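Local coordinates for protein 2-oxoglutarate-dependent dioxygenase tropC (Talaromyces stipitatus, PDB 6XJJ) that acts as an iron- and 2-oxoglutarate-dependent dioxygenase in the fungal biosynthetic pathway that leads to tropolones, at residues 186-189 with 190-194; 283-286 with 287-291. All coordinates share one frame; numbering follows the deposited sequence.

Overall arrangement
Both contacts are local and largely buried, and they lie on different elements that pack against each other. Contact 1 is a run of two turns within helix 171-204; contact 2 is the junction where strand 281-285 of the large sheet passes into helix 287-292. Their centres are about 14 Å apart, and they meet directly where I192 CD1 of the long helix lies 3.6 Å from I283 CD1 of the strand. In contact 1 two of the four backbone bonds are doubled by a serine and a threonine hydroxyl. Contact 2, nearer the iron, has a single helical bond and a methionine pair across the junction, while some of its polar side chains bond to residues at or beside the metal site.

Contact 1. Residues 186-189 with 190-194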
loop_
_atom_site.group_PDB
_atom_site.type_symbol
_atom_site.label_atom_id
_atom_site.label_comp_id
_atom_site.label_asym_id
_atom_site.label_seq_id
_atom_site.Cartn_x
_atom_site.Cartn_y
_atom_site.Cartn_z
ATOM N N LEU A 186 2.241 -3.919 9.308
ATOM C CA LEU A 186 1.176 -3.709 10.287
ATOM C C LEU A 186 1.621 -2.770 11.400
ATOM O O LEU A 186 0.851 -1.908 11.843
ATOM C CB LEU A 186 0.710 -5.041 10.876
ATOM C CG LEU A 186 -0.278 -4.900 12.043
ATOM C CD1 LEU A 186 -1.492 -4.097 11.641
ATOM C CD2 LEU A 186 -0.711 -6.260 12.553
ATOM N N ASP A 187 2.860 -2.915 11.870
ATOM C CA ASP A 187 3.325 -2.044 12.941
ATOM C C ASP A 187 3.434 -0.603 12.467
ATOM O O ASP A 187 3.034 0.327 13.178
ATOM C CB ASP A 187 4.674 -2.513 13.465
ATOM C CG ASP A 187 5.164 -1.652 14.598
ATOM O OD1 ASP A 187 4.559 -1.706 15.689
ATOM O OD2 ASP A 187 6.124 -0.885 14.382
ATOM N N LEU A 188 3.998 -0.400 11.278
ATOM C CA LEU A 188 4.141 0.950 10.748
ATOM C C LEU A 188 2.786 1.599 10.492
ATOM O O LEU A 188 2.608 2.793 10.764
ATOM C CB LEU A 188 4.977 0.915 9.470
ATOM C CG LEU A 188 5.116 2.224 8.688
ATOM C CD1 LEU A 188 5.725 3.314 9.539
ATOM C CD2 LEU A 188 5.971 1.991 7.456
ATOM N N VAL A 189 1.812 0.839 9.980
ATOM C CA VAL A 189 0.541 1.462 9.636
ATOM C C VAL A 189 -0.216 1.819 10.904
ATOM O O VAL A 189 -1.015 2.761 10.916
ATOM C CB VAL A 189 -0.297 0.553 8.714
ATOM C CG1 VAL A 189 -0.936 -0.582 9.484
ATOM C CG2 VAL A 189 -1.336 1.364 7.982
ATOM N N SER A 190 0.020 1.079 11.993
ATOM C CA SER A 190 -0.583 1.435 13.273
ATOM C C SER A 190 -0.011 2.747 13.793
ATOM O O SER A 190 -0.738 3.570 14.363
ATOM C CB SER A 190 -0.357 0.318 14.285
ATOM O OG SER A 190 -0.970 -0.885 13.860
ATOM N N THR A 191 1.294 2.953 13.606
ATOM C CA THR A 191 1.905 4.238 13.925
ATOM C C THR A 191 1.287 5.354 13.086
ATOM O O THR A 191 0.896 6.405 13.610
ATOM C CB THR A 191 3.417 4.164 13.687
ATOM O OG1 THR A 191 3.981 3.123 14.490
ATOM C CG2 THR A 191 4.090 5.490 14.024
ATOM N N ILE A 192 1.191 5.133 11.772
ATOM C CA ILE A 192 0.621 6.134 10.874
ATOM C C ILE A 192 -0.792 6.497 11.304
ATOM O O ILE A 192 -1.166 7.676 11.322
ATOM C CB ILE A 192 0.665 5.617 9.423
ATOM C CG1 ILE A 192 2.121 5.495 8.961
ATOM C CG2 ILE A 192 -0.093 6.553 8.480
ATOM C CD1 ILE A 192 2.319 4.713 7.683
ATOM N N VAL A 193 -1.601 5.498 11.656
ATOM C CA VAL A 193 -2.978 5.764 12.059
ATOM C C VAL A 193 -3.029 6.682 13.272
ATOM O O VAL A 193 -3.837 7.617 13.321
ATOM C CB VAL A 193 -3.719 4.443 12.316
ATOM C CG1 VAL A 193 -5.036 4.700 13.022
ATOM C CG2 VAL A 193 -3.973 3.735 10.987
ATOM N N ARG A 194 -2.182 6.431 14.273
ATOM C CA ARG A 194 -2.250 7.231 15.490
ATOM C C ARG A 194 -1.787 8.658 15.245
ATOM O O ARG A 194 -2.260 9.584 15.914
ATOM C CB ARG A 194 -1.408 6.593 16.591
ATOM C CG ARG A 194 -1.833 5.185 16.940
ATOM C CD ARG A 194 -1.062 4.622 18.117
ATOM N NE ARG A 194 -1.277 3.183 18.223
ATOM C CZ ARG A 194 -0.454 2.255 17.734
ATOM N NH1 ARG A 194 0.697 2.597 17.164
ATOM N NH2 ARG A 194 -0.763 0.972 17.862
#
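S190 and T191 each turn a hydroxyl back onto the carbonyl one turn earlier in helix 171-204, so two successive acceptors are gripped twice. L186 O takes S190 OG at 2.9 Å and S190 N at 3.1 Å, the two donors coming from opposite faces of the carbonyl plane. D187 O is held the same way by T191 N and by T191 OG1, the latter at 3.2 Å and tilted 30° out of that plane. Both hydroxyls owe this reach to a chi1 near -60° (S190 -62°), which sets the oxygen beside its own backbone N and opposite the carbonyl carbon.

The next two backbone bonds have no hydroxyl beside them: I192 N bonds to L188 O, and V193 N to V189 O.

The apolar part is L188 against I192. CD1 of I192 lies across the branch point of the leucine, 3.9 Å from L188 CG, and the two side chains pass each other at a slant. This face looks into the sheet: I192 and V189 rest on V249 and I251, while L188 reaches F281. T191 faces another way, its side chain meeting W49 and L50 of helix 47-50.

The chemistry thus divides around the helix. L188, V189 and I192 face the strands, whereas the S190 and T191 hydroxyls bond to the helix's own backbone. T191 can therefore pack its buried side chain on W49 and L50 while its hydroxyl has an acceptor, D187 O, within its own helix.

Contact 2. Residues 283-286 with 287-291; sequences INMG and DTMHR
This is a strand-to-helix junction in the double-stranded beta-helix (jelly-roll) fold of the iron- and 2-oxoglutarate-dependent dioxygenases: M285 ends strand 281-285, G286 is the N-cap residue, and D287 begins the short helix 287-292. H290 N closes the first turn on G286 O at 2.9 Å. After G286 the extended backbone thus passes directly into a helical turn.

Across the bend the side chains of M285 and M289 meet in the interior. M285 presents its sulfur: SD lies 4.1 Å from M289 CG, and the two bent chains pass at an angle to each other. M289 reaches this position with CG anti to its backbone N (chi1 -174°), while its CB sits 3.7 Å from G286 O, alongside the carbonyl that H290 N uses. L196 of helix 171-204 and Y297 touch both methionines, so the pair is closed in by the long helix and a following loop.

Several polar groups of the junction bond to residues at or next to the metal site, where H243, D245 and H302 bind the iron. N284 ND2 hydrogen-bonds to D245 OD2, a second-shell bond consistent with holding that ligand in place. D287 OD2 bonds to T244 OG1, a residue flanked in sequence by the ligands H243 and D245. The other oxygen of the same carboxylate, D287 OD1, goes to S299 OG, and T288 OG1 bonds to F246 O, just beyond D245 in the chain. H290 reaches the same serine as D287 through one atom of its imidazole: ND1 is hydrogen-bonded to S299 N.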
loop_
_atom_site.group_PDB
_atom_site.type_symbol
_atom_site.label_atom_id
_atom_site.label_comp_id
_atom_site.label_asym_id
_atom_site.label_seq_id
_atom_site.Cartn_x
_atom_site.Cartn_y
_atom_site.Cartn_z
ATOM N N ILE A 283 3.250 6.864 1.301
ATOM C CA ILE A 283 2.037 6.769 2.092
ATOM C C ILE A 283 0.974 7.590 1.391
ATOM O O ILE A 283 1.224 8.742 1.022
ATOM C CB ILE A 283 2.256 7.296 3.519
ATOM C CG1 ILE A 283 3.471 6.639 4.184
ATOM C CG2 ILE A 283 0.994 7.117 4.350
ATOM C CD1 ILE A 283 3.389 5.158 4.324
ATOM N N ASN A 284 -0.203 7.005 1.198
ATOM C CA ASN A 284 -1.337 7.774 0.710
ATOM C C ASN A 284 -2.618 7.346 1.405
ATOM O O ASN A 284 -2.737 6.233 1.925
ATOM C CB ASN A 284 -1.543 7.616 -0.788
ATOM C CG ASN A 284 -1.781 6.197 -1.180
ATOM O OD1 ASN A 284 -1.142 5.298 -0.651
ATOM N ND2 ASN A 284 -2.817 5.968 -1.967
ATOM N N MET A 285 -3.591 8.243 1.358
ATOM C CA MET A 285 -4.904 8.028 1.937
ATOM C C MET A 285 -5.849 7.424 0.897
ATOM O O MET A 285 -5.711 7.659 -0.309
ATOM C CB MET A 285 -5.467 9.356 2.434
ATOM C CG MET A 285 -4.535 10.125 3.381
ATOM S SD MET A 285 -4.267 9.357 5.001
ATOM C CE MET A 285 -2.747 8.431 4.740
ATOM N N GLY A 286 -6.818 6.645 1.380
ATOM C CA GLY A 286 -7.824 6.032 0.545
ATOM C C GLY A 286 -9.191 6.684 0.708
ATOM O O GLY A 286 -9.385 7.639 1.458
ATOM N N ASP A 287 -10.158 6.124 -0.024
ATOM C CA ASP A 287 -11.499 6.703 -0.062
ATOM C C ASP A 287 -12.207 6.580 1.285
ATOM O O ASP A 287 -12.921 7.499 1.706
ATOM C CB ASP A 287 -12.318 6.026 -1.160
ATOM C CG ASP A 287 -11.772 6.303 -2.545
ATOM O OD1 ASP A 287 -11.007 7.277 -2.697
ATOM O OD2 ASP A 287 -12.089 5.530 -3.476
ATOM N N THR A 288 -12.038 5.447 1.970
ATOM C CA THR A 288 -12.652 5.284 3.286
ATOM C C THR A 288 -12.149 6.340 4.265
ATOM O O THR A 288 -12.932 6.893 5.044
ATOM C CB THR A 288 -12.375 3.880 3.822
ATOM O OG1 THR A 288 -12.948 2.912 2.933
ATOM C CG2 THR A 288 -12.979 3.696 5.202
ATOM N N MET A 289 -10.846 6.629 4.244
ATOM C CA MET A 289 -10.328 7.712 5.074
ATOM C C MET A 289 -10.855 9.059 4.598
ATOM O O MET A 289 -11.169 9.931 5.415
ATOM C CB MET A 289 -8.797 7.703 5.070
ATOM C CG MET A 289 -8.147 8.720 6.025
ATOM S SD MET A 289 -8.438 8.368 7.779
ATOM C CE MET A 289 -7.419 6.919 7.983
ATOM N N HIS A 290 -10.948 9.248 3.278
ATOM C CA HIS A 290 -11.514 10.474 2.726
ATOM C C HIS A 290 -12.893 10.745 3.316
ATOM O O HIS A 290 -13.124 11.774 3.961
ATOM C CB HIS A 290 -11.636 10.367 1.206
ATOM C CG HIS A 290 -11.918 11.674 0.532
ATOM N ND1 HIS A 290 -10.916 12.538 0.154
ATOM C CD2 HIS A 290 -13.083 12.313 0.269
ATOM C CE1 HIS A 290 -11.448 13.619 -0.385
ATOM N NE2 HIS A 290 -12.762 13.514 -0.316
ATOM N N ARG A 291 -13.837 9.826 3.071
ATOM C CA ARG A 291 -15.201 10.004 3.553
ATOM C C ARG A 291 -15.243 10.120 5.065
ATOM O O ARG A 291 -16.052 10.874 5.620
ATOM C CB ARG A 291 -16.076 8.827 3.127
ATOM C CG ARG A 291 -16.351 8.674 1.648
ATOM C CD ARG A 291 -17.468 7.662 1.490
ATOM N NE ARG A 291 -17.183 6.430 2.233
ATOM C CZ ARG A 291 -16.442 5.419 1.787
ATOM N NH1 ARG A 291 -15.888 5.473 0.582
ATOM N NH2 ARG A 291 -16.257 4.352 2.554
#